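PDB 3E0R: C3-degrading proteinase (CppA protein) from Streptococcus pneumoniae, which probably degrades complement component C3 and contains two regions of the glyoxalase clan. Local coordinates for residues I12-A18 against W194-K200; E226-L230 against L239-E243. The contacts are given in a common frame with arbitrary orientation. Numbering follows the deposited sequence.

Interaction 1: I12-A18 against W194-K200; sequences IIPTLKA and WDLSMLK
Five backbone hydrogen bonds join I12-A18 to W194-K200, antiparallel along strands 12-18 and 196-200. I13 and K200 form a hydrogen-bonded pair: I13 N to K200 O is 2.8 Å and K200 N to I13 O is 2.7 Å. T15 N then donates to M198 O (2.8 Å), but T15 O accepts from S197 N (3.0 Å). S197 and M198 thus both face T15. This is a classic beta bulge, and S197 has the helix-like phi/psi of -118/-24 expected of its first residue. Past it the register shifts by one, and K17 N reaches D195 O, just before the second strand, at 3.0 Å. The axes of the two strands approach to 4.5 Å, their N-to-C directions 166° apart.

P14 pairs with L199 and L16 with L196 as non-hydrogen-bonded pairs. Their side chains share one face of the sheet. There P14 CB touches L196 CD1 at 3.6 Å, and L16 CD2 meets L196 CB at 3.8 Å. I13, T15, M198 and K200 lie on the other face. M198 is a selenomethionine; its CB is 3.9 Å from T15 CB. K17 CB packs 4.0 Å from W194 CD1, while K17 NZ bonds to the carbonyls of N190 and T193. Strand 151-159 of the second sheet covers P14, L196 and L199. Main-chain bonding and an apolar face thus join the N- and C-terminal family regions in one sheet.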
ATOM      1  N   ILE A  12      -5.564   2.329  -7.598  1.00 19.98           N
ATOM      2  CA  ILE A  12      -4.163   2.639  -7.295  1.00 19.18           C
ATOM      3  C   ILE A  12      -3.546   1.460  -6.566  1.00 18.75           C
ATOM      4  O   ILE A  12      -4.095   0.975  -5.534  1.00 19.27           O
ATOM      5  CB  ILE A  12      -4.009   3.955  -6.484  1.00 18.94           C
ATOM      6  CG1 ILE A  12      -4.846   5.091  -7.133  1.00 20.09           C
ATOM      7  CG2 ILE A  12      -2.513   4.366  -6.388  1.00 20.38           C
ATOM      8  CD1 ILE A  12      -4.806   6.427  -6.382  1.00 18.10           C
ATOM      9  N   ILE A  13      -2.433   0.948  -7.126  1.00 18.57           N
ATOM     10  CA  ILE A  13      -1.671  -0.167  -6.525  1.00 18.05           C
ATOM     11  C   ILE A  13      -0.232   0.284  -6.103  1.00 18.14           C
ATOM     12  O   ILE A  13       0.612   0.628  -6.948  1.00 18.88           O
ATOM     13  CB  ILE A  13      -1.608  -1.383  -7.444  1.00 18.54           C
ATOM     14  CG1 ILE A  13      -3.023  -1.800  -7.898  1.00 20.98           C
ATOM     15  CG2 ILE A  13      -0.974  -2.584  -6.775  1.00 16.73           C
ATOM     16  CD1 ILE A  13      -3.063  -2.217  -9.324  1.00 22.95           C
ATOM     17  N   PRO A  14       0.020   0.304  -4.775  1.00 17.02           N
ATOM     18  CA  PRO A  14       1.337   0.575  -4.233  1.00 16.15           C
ATOM     19  C   PRO A  14       2.230  -0.646  -4.370  1.00 15.55           C
ATOM     20  O   PRO A  14       1.727  -1.786  -4.408  1.00 14.14           O
ATOM     21  CB  PRO A  14       1.062   0.865  -2.783  1.00 15.77           C
ATOM     22  CG  PRO A  14      -0.231   0.081  -2.494  1.00 17.10           C
ATOM     23  CD  PRO A  14      -1.000   0.032  -3.730  1.00 14.88           C
ATOM     24  N   THR A  15       3.524  -0.369  -4.591  1.00 15.73           N
ATOM     25  CA  THR A  15       4.604  -1.339  -4.537  1.00 15.76           C
ATOM     26  C   THR A  15       5.464  -0.912  -3.372  1.00 16.20           C
ATOM     27  O   THR A  15       5.976   0.221  -3.341  1.00 15.20           O
ATOM     28  CB  THR A  15       5.515  -1.376  -5.813  1.00 17.10           C
ATOM     29  OG1 THR A  15       4.738  -1.772  -6.966  1.00 16.44           O
ATOM     30  CG2 THR A  15       6.745  -2.336  -5.586  1.00 13.87           C
ATOM     31  N   LEU A  16       5.597  -1.836  -2.416  1.00 17.24           N
ATOM     32  CA  LEU A  16       6.512  -1.723  -1.293  1.00 17.18           C
ATOM     33  C   LEU A  16       7.714  -2.629  -1.553  1.00 17.35           C
ATOM     34  O   LEU A  16       7.567  -3.795  -1.946  1.00 17.98           O
ATOM     35  CB  LEU A  16       5.806  -2.114   0.017  1.00 16.80           C
ATOM     36  CG  LEU A  16       4.526  -1.323   0.374  1.00 18.81           C
ATOM     37  CD1 LEU A  16       3.974  -1.780   1.749  1.00 15.56           C
ATOM     38  CD2 LEU A  16       4.737   0.240   0.385  1.00 17.17           C
ATOM     39  N   LYS A  17       8.909  -2.095  -1.330  1.00 17.81           N
ATOM     40  CA  LYS A  17      10.120  -2.899  -1.362  1.00 18.73           C
ATOM     41  C   LYS A  17      10.232  -3.794  -0.101  1.00 19.04           C
ATOM     42  O   LYS A  17       9.891  -3.360   1.018  1.00 18.24           O
ATOM     43  CB  LYS A  17      11.343  -2.023  -1.590  1.00 17.35           C
ATOM     44  CG  LYS A  17      11.253  -1.357  -2.909  1.00 17.61           C
ATOM     45  CD  LYS A  17      12.370  -0.338  -3.123  1.00 20.20           C
ATOM     46  CE  LYS A  17      13.729  -0.966  -3.502  1.00 18.59           C
ATOM     47  NZ  LYS A  17      14.894  -0.159  -3.068  1.00 17.96           N
ATOM     48  N   ALA A  18      10.629  -5.054  -0.339  1.00 19.72           N
ATOM     49  CA  ALA A  18      10.693  -6.129   0.669  1.00 20.53           C
ATOM     50  C   ALA A  18      12.114  -6.655   0.668  1.00 21.25           C
ATOM     51  O   ALA A  18      12.701  -6.804  -0.384  1.00 20.73           O
ATOM     52  CB  ALA A  18       9.745  -7.256   0.315  1.00 19.92           C
ATOM     53  N   TRP A 194      14.274   0.418   1.682  1.00 21.30           N
ATOM     54  CA  TRP A 194      13.000  -0.393   1.647  1.00 20.88           C
ATOM     55  C   TRP A 194      11.805   0.464   1.978  1.00 20.52           C
ATOM     56  O   TRP A 194      11.602   0.837   3.136  1.00 22.30           O
ATOM     57  CB  TRP A 194      13.072  -1.598   2.612  1.00 20.72           C
ATOM     58  CG  TRP A 194      14.095  -2.654   2.165  1.00 20.35           C
ATOM     59  CD1 TRP A 194      13.995  -3.488   1.073  1.00 20.52           C
ATOM     60  CD2 TRP A 194      15.380  -2.946   2.770  1.00 20.75           C
ATOM     61  NE1 TRP A 194      15.123  -4.269   0.967  1.00 20.02           N
ATOM     62  CE2 TRP A 194      15.971  -3.983   2.010  1.00 20.24           C
ATOM     63  CE3 TRP A 194      16.056  -2.468   3.904  1.00 19.38           C
ATOM     64  CZ2 TRP A 194      17.204  -4.520   2.326  1.00 19.99           C
ATOM     65  CZ3 TRP A 194      17.286  -3.007   4.224  1.00 20.37           C
ATOM     66  CH2 TRP A 194      17.853  -4.026   3.431  1.00 20.99           C
ATOM     67  N   ASP A 195      11.023   0.855   0.982  1.00 19.52           N
ATOM     68  CA  ASP A 195       9.913   1.813   1.223  1.00 18.65           C
ATOM     69  C   ASP A 195       8.936   1.659   0.090  1.00 17.74           C
ATOM     70  O   ASP A 195       9.166   0.840  -0.759  1.00 16.69           O
ATOM     71  CB  ASP A 195      10.443   3.262   1.226  1.00 17.93           C
ATOM     72  CG  ASP A 195       9.524   4.252   1.991  1.00 18.15           C
ATOM     73  OD1 ASP A 195       8.330   3.985   2.303  1.00 13.01           O
ATOM     74  OD2 ASP A 195      10.061   5.307   2.306  1.00 12.87           O
ATOM     75  N   LEU A 196       7.894   2.487   0.065  1.00 16.40           N
ATOM     76  CA  LEU A 196       7.074   2.676  -1.121  1.00 16.07           C
ATOM     77  C   LEU A 196       7.922   3.205  -2.324  1.00 15.63           C
ATOM     78  O   LEU A 196       8.535   4.282  -2.232  1.00 14.43           O
ATOM     79  CB  LEU A 196       5.911   3.669  -0.805  1.00 15.94           C
ATOM     80  CG  LEU A 196       5.000   4.086  -1.983  1.00 16.58           C
ATOM     81  CD1 LEU A 196       3.981   2.944  -2.397  1.00 17.52           C
ATOM     82  CD2 LEU A 196       4.314   5.405  -1.652  1.00 15.93           C
ATOM     83  N   SER A 197       7.936   2.445  -3.422  1.00 15.40           N
ATOM     84  CA  SER A 197       8.788   2.742  -4.550  1.00 16.65           C
ATOM     85  C   SER A 197       8.033   3.035  -5.828  1.00 17.13           C
ATOM     86  O   SER A 197       8.561   3.708  -6.702  1.00 15.83           O
ATOM     87  CB  SER A 197       9.729   1.600  -4.812  1.00 17.14           C
ATOM     88  OG  SER A 197       9.035   0.419  -5.161  1.00 19.20           O
HETATM   89  N   MSE A 198       6.803   2.532  -5.922  1.00 17.38           N
HETATM   90  CA  MSE A 198       5.938   2.821  -7.038  1.00 17.99           C
HETATM   91  C   MSE A 198       4.470   2.880  -6.659  1.00 16.08           C
HETATM   92  O   MSE A 198       3.997   2.147  -5.834  1.00 15.19           O
HETATM   93  CB  MSE A 198       6.161   1.761  -8.096  1.00 17.86           C
HETATM   94  CG  MSE A 198       5.295   1.909  -9.331  1.00 20.31           C
HETATM   95 SE   MSE A 198       5.978   0.717 -10.699  0.80 25.49          SE
HETATM   96  CE  MSE A 198       4.337  -0.272 -11.039  1.00 22.08           C
ATOM     97  N   LEU A 199       3.745   3.767  -7.311  1.00 15.93           N
ATOM     98  CA  LEU A 199       2.275   3.742  -7.347  1.00 15.50           C
ATOM     99  C   LEU A 199       1.870   3.406  -8.787  1.00 15.17           C
ATOM    100  O   LEU A 199       2.360   4.034  -9.713  1.00 15.53           O
ATOM    101  CB  LEU A 199       1.737   5.105  -6.922  1.00 14.54           C
ATOM    102  CG  LEU A 199       2.037   5.423  -5.451  1.00 14.49           C
ATOM    103  CD1 LEU A 199       2.037   6.897  -5.106  1.00 10.35           C
ATOM    104  CD2 LEU A 199       1.024   4.691  -4.587  1.00 14.77           C
ATOM    105  N   LYS A 200       1.047   2.383  -8.985  1.00 14.95           N
ATOM    106  CA  LYS A 200       0.506   2.104 -10.303  1.00 14.86           C
ATOM    107  C   LYS A 200      -0.940   2.563 -10.410  1.00 14.89           C
ATOM    108  O   LYS A 200      -1.746   2.266  -9.548  1.00 15.22           O
ATOM    109  CB  LYS A 200       0.587   0.625 -10.609  1.00 15.49           C
ATOM    110  CG  LYS A 200       0.194   0.311 -12.013  1.00 16.97           C
ATOM    111  CD  LYS A 200      -0.234  -1.063 -12.250  1.00 20.94           C
ATOM    112  CE  LYS A 200       0.900  -1.923 -12.670  1.00 26.73           C
ATOM    113  NZ  LYS A 200       2.141  -1.156 -12.852  1.00 28.24           N
TER

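Interaction 2: E226-L230 against L239-E243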
ATOM      1  N   GLU A 226       3.772   1.199 -26.157  1.00 19.67           N
ATOM      2  CA  GLU A 226       2.902   2.317 -25.778  1.00 20.48           C
ATOM      3  C   GLU A 226       1.839   1.907 -24.763  1.00 19.91           C
ATOM      4  O   GLU A 226       0.822   2.613 -24.653  1.00 20.70           O
ATOM      5  CB  GLU A 226       2.199   2.972 -27.008  1.00 20.62           C
ATOM      6  CG  GLU A 226       3.155   3.506 -28.088  1.00 23.08           C
ATOM      7  CD  GLU A 226       2.416   3.975 -29.324  1.00 22.39           C
ATOM      8  OE1 GLU A 226       1.793   3.130 -30.013  1.00 25.70           O
ATOM      9  OE2 GLU A 226       2.481   5.167 -29.625  1.00 22.99           O
ATOM     10  N   LYS A 227       2.060   0.786 -24.051  1.00 19.72           N
ATOM     11  CA  LYS A 227       1.054   0.188 -23.156  1.00 19.78           C
ATOM     12  C   LYS A 227       1.015   0.825 -21.813  1.00 18.61           C
ATOM     13  O   LYS A 227       0.075   0.615 -21.059  1.00 18.45           O
ATOM     14  CB  LYS A 227       1.246  -1.318 -22.974  1.00 20.32           C
ATOM     15  CG  LYS A 227       0.859  -2.114 -24.198  1.00 21.70           C
ATOM     16  CD  LYS A 227       1.393  -3.526 -24.143  1.00 22.59           C
ATOM     17  CE  LYS A 227       1.133  -4.266 -25.476  1.00 24.98           C
ATOM     18  NZ  LYS A 227       1.936  -5.542 -25.571  1.00 27.09           N
ATOM     19  N   PHE A 228       2.030   1.618 -21.506  1.00 19.04           N
ATOM     20  CA  PHE A 228       1.990   2.416 -20.285  1.00 18.97           C
ATOM     21  C   PHE A 228       2.887   3.625 -20.390  1.00 19.04           C
ATOM     22  O   PHE A 228       3.670   3.804 -21.350  1.00 20.93           O
ATOM     23  CB  PHE A 228       2.332   1.535 -19.039  1.00 18.74           C
ATOM     24  CG  PHE A 228       3.725   0.975 -19.075  1.00 17.27           C
ATOM     25  CD1 PHE A 228       4.780   1.679 -18.533  1.00 18.29           C
ATOM     26  CD2 PHE A 228       3.982  -0.228 -19.678  1.00 16.22           C
ATOM     27  CE1 PHE A 228       6.084   1.190 -18.615  1.00 18.78           C
ATOM     28  CE2 PHE A 228       5.273  -0.727 -19.748  1.00 17.21           C
ATOM     29  CZ  PHE A 228       6.312  -0.034 -19.218  1.00 17.30           C
ATOM     30  N   PHE A 229       2.765   4.446 -19.361  1.00 18.81           N
ATOM     31  CA  PHE A 229       3.562   5.641 -19.171  1.00 18.05           C
ATOM     32  C   PHE A 229       4.109   5.535 -17.758  1.00 18.02           C
ATOM     33  O   PHE A 229       3.367   5.267 -16.799  1.00 17.65           O
ATOM     34  CB  PHE A 229       2.678   6.898 -19.371  1.00 18.18           C
ATOM     35  CG  PHE A 229       3.405   8.197 -19.121  1.00 18.15           C
ATOM     36  CD1 PHE A 229       3.947   8.910 -20.169  1.00 15.90           C
ATOM     37  CD2 PHE A 229       3.595   8.650 -17.826  1.00 14.30           C
ATOM     38  CE1 PHE A 229       4.631  10.071 -19.915  1.00 18.04           C
ATOM     39  CE2 PHE A 229       4.247   9.809 -17.596  1.00 14.46           C
ATOM     40  CZ  PHE A 229       4.789  10.513 -18.613  1.00 14.37           C
ATOM     41  N   LEU A 230       5.426   5.629 -17.657  1.00 17.74           N
ATOM     42  CA  LEU A 230       6.108   5.661 -16.384  1.00 17.22           C
ATOM     43  C   LEU A 230       6.740   7.040 -16.146  1.00 17.96           C
ATOM     44  O   LEU A 230       7.683   7.462 -16.851  1.00 17.42           O
ATOM     45  CB  LEU A 230       7.186   4.573 -16.354  1.00 18.00           C
ATOM     46  CG  LEU A 230       8.119   4.391 -15.151  1.00 17.31           C
ATOM     47  CD1 LEU A 230       7.334   4.189 -13.851  1.00 17.20           C
ATOM     48  CD2 LEU A 230       9.106   3.206 -15.441  1.00 14.72           C
ATOM     49  N   LEU A 239       5.590   6.563 -10.873  1.00 16.83           N
ATOM     50  CA  LEU A 239       4.131   6.698 -11.111  1.00 16.78           C
ATOM     51  C   LEU A 239       3.845   6.060 -12.435  1.00 16.72           C
ATOM     52  O   LEU A 239       4.194   6.609 -13.465  1.00 16.38           O
ATOM     53  CB  LEU A 239       3.699   8.171 -11.107  1.00 16.45           C
ATOM     54  CG  LEU A 239       4.072   8.976  -9.848  1.00 15.29           C
ATOM     55  CD1 LEU A 239       3.847  10.448 -10.116  1.00 11.58           C
ATOM     56  CD2 LEU A 239       3.374   8.451  -8.549  1.00  9.99           C
ATOM     57  N   TRP A 240       3.232   4.880 -12.398  1.00 17.55           N
ATOM     58  CA  TRP A 240       2.990   4.090 -13.596  1.00 18.01           C
ATOM     59  C   TRP A 240       1.498   4.167 -13.924  1.00 18.90           C
ATOM     60  O   TRP A 240       0.634   3.903 -13.070  1.00 17.32           O
ATOM     61  CB  TRP A 240       3.478   2.678 -13.327  1.00 17.54           C
ATOM     62  CG  TRP A 240       3.240   1.549 -14.372  1.00 18.60           C
ATOM     63  CD1 TRP A 240       2.028   1.138 -14.903  1.00 19.15           C
ATOM     64  CD2 TRP A 240       4.229   0.614 -14.868  1.00 14.17           C
ATOM     65  NE1 TRP A 240       2.211   0.012 -15.683  1.00 19.00           N
ATOM     66  CE2 TRP A 240       3.545  -0.322 -15.689  1.00 17.74           C
ATOM     67  CE3 TRP A 240       5.612   0.452 -14.650  1.00 17.65           C
ATOM     68  CZ2 TRP A 240       4.202  -1.391 -16.335  1.00 17.05           C
ATOM     69  CZ3 TRP A 240       6.293  -0.597 -15.304  1.00 18.16           C
ATOM     70  CH2 TRP A 240       5.572  -1.510 -16.152  1.00 19.11           C
ATOM     71  N   PHE A 241       1.205   4.519 -15.184  1.00 19.21           N
ATOM     72  CA  PHE A 241      -0.170   4.552 -15.694  1.00 18.48           C
ATOM     73  C   PHE A 241      -0.370   3.559 -16.856  1.00 19.55           C
ATOM     74  O   PHE A 241       0.432   3.526 -17.804  1.00 18.41           O
ATOM     75  CB  PHE A 241      -0.528   5.966 -16.198  1.00 17.19           C
ATOM     76  CG  PHE A 241      -0.279   7.068 -15.212  1.00 14.26           C
ATOM     77  CD1 PHE A 241      -1.312   7.668 -14.557  1.00 12.90           C
ATOM     78  CD2 PHE A 241       0.988   7.550 -14.988  1.00 14.25           C
ATOM     79  CE1 PHE A 241      -1.078   8.694 -13.651  1.00 12.69           C
ATOM     80  CE2 PHE A 241       1.230   8.593 -14.086  1.00 12.82           C
ATOM     81  CZ  PHE A 241       0.210   9.142 -13.417  1.00 14.34           C
ATOM     82  N   GLU A 242      -1.443   2.762 -16.774  1.00 20.82           N
ATOM     83  CA  GLU A 242      -1.855   1.876 -17.841  1.00 23.00           C
ATOM     84  C   GLU A 242      -3.394   1.670 -17.822  1.00 23.69           C
ATOM     85  O   GLU A 242      -4.056   1.986 -16.842  1.00 22.77           O
ATOM     86  CB  GLU A 242      -1.089   0.548 -17.792  1.00 22.56           C
ATOM     87  CG  GLU A 242      -1.278  -0.309 -16.573  1.00 25.36           C
ATOM     88  CD  GLU A 242      -0.626  -1.726 -16.708  1.00 27.26           C
ATOM     89  OE1 GLU A 242      -1.251  -2.715 -16.202  1.00 34.58           O
ATOM     90  OE2 GLU A 242       0.501  -1.854 -17.287  1.00 30.47           O
ATOM     91  N   GLU A 243      -3.953   1.206 -18.928  1.00 25.07           N
ATOM     92  CA  GLU A 243      -5.344   0.769 -18.920  1.00 27.27           C
ATOM     93  C   GLU A 243      -5.598  -0.489 -18.121  1.00 29.10           C
ATOM     94  O   GLU A 243      -4.772  -1.387 -18.049  1.00 27.49           O
ATOM     95  CB  GLU A 243      -5.917   0.563 -20.334  1.00 27.17           C
ATOM     96  CG  GLU A 243      -6.546   1.799 -20.905  1.00 28.48           C
ATOM     97  CD  GLU A 243      -6.653   1.739 -22.410  1.00 29.79           C
ATOM     98  OE1 GLU A 243      -7.044   0.651 -22.908  1.00 33.77           O
ATOM     99  OE2 GLU A 243      -6.352   2.766 -23.090  1.00 31.91           O
TER
HETATM  100  O   HOH W   1      -2.570   0.483 -21.212  1.00 22.57           O
HETATM  101  O   HOH W   2       1.234  -2.242 -19.688  1.00 37.70           O
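This is part of a beta hairpin formed by strands 228-232 and 238-243. Within these segments F229 and F241 form the hydrogen-bonded pair: F229 N to F241 O is 3.0 Å and F241 N to F229 O is 2.8 Å. On the face carrying F228, L230 and W240, the broad indole fills the space beside F228 and L230. F228, with chi1 p, lays its ring flat over the six-membered ring of W240. The centroids are 3.8 Å apart and the planes 9° from parallel, a face-to-face stack. F228 CB sits off-centre over the five-membered ring. L230 CD1 packs beside the root of the indole, 4.2 Å from W240 CB. On the other face F229 CD2 meets F241 CD2 at 4.0 Å, and both rings press on L211 of helix 208-214. At the open end of the hairpin, a water spans the gap from K227 O (2.7 Å) to E243 N (2.8 Å). At the indole's polar edge, W240 NE1 donates to E242 OE2 at 3.0 Å.

Interaction 1 and interaction 2 belong to one mixed eight-stranded sheet, with centres about 15 Å apart. Interaction 1 joins strand 9-18 to strand 196-203, which is next to strand 238-243 of interaction 2. The two contacts touch at that seam. W240 N probably bonds to L199 O at 2.9 Å, and K200 makes a cation-pi contact with W240. Along the chain they come in series: the long-range pairing closes first, then the hairpin opens. Interaction 1 unites the N-terminal and C-terminal family regions, near the centre of the chain. Interaction 2 lies within the C-terminal region, about 19 Å from that centre, and continues the sheet outward toward strand 220-221.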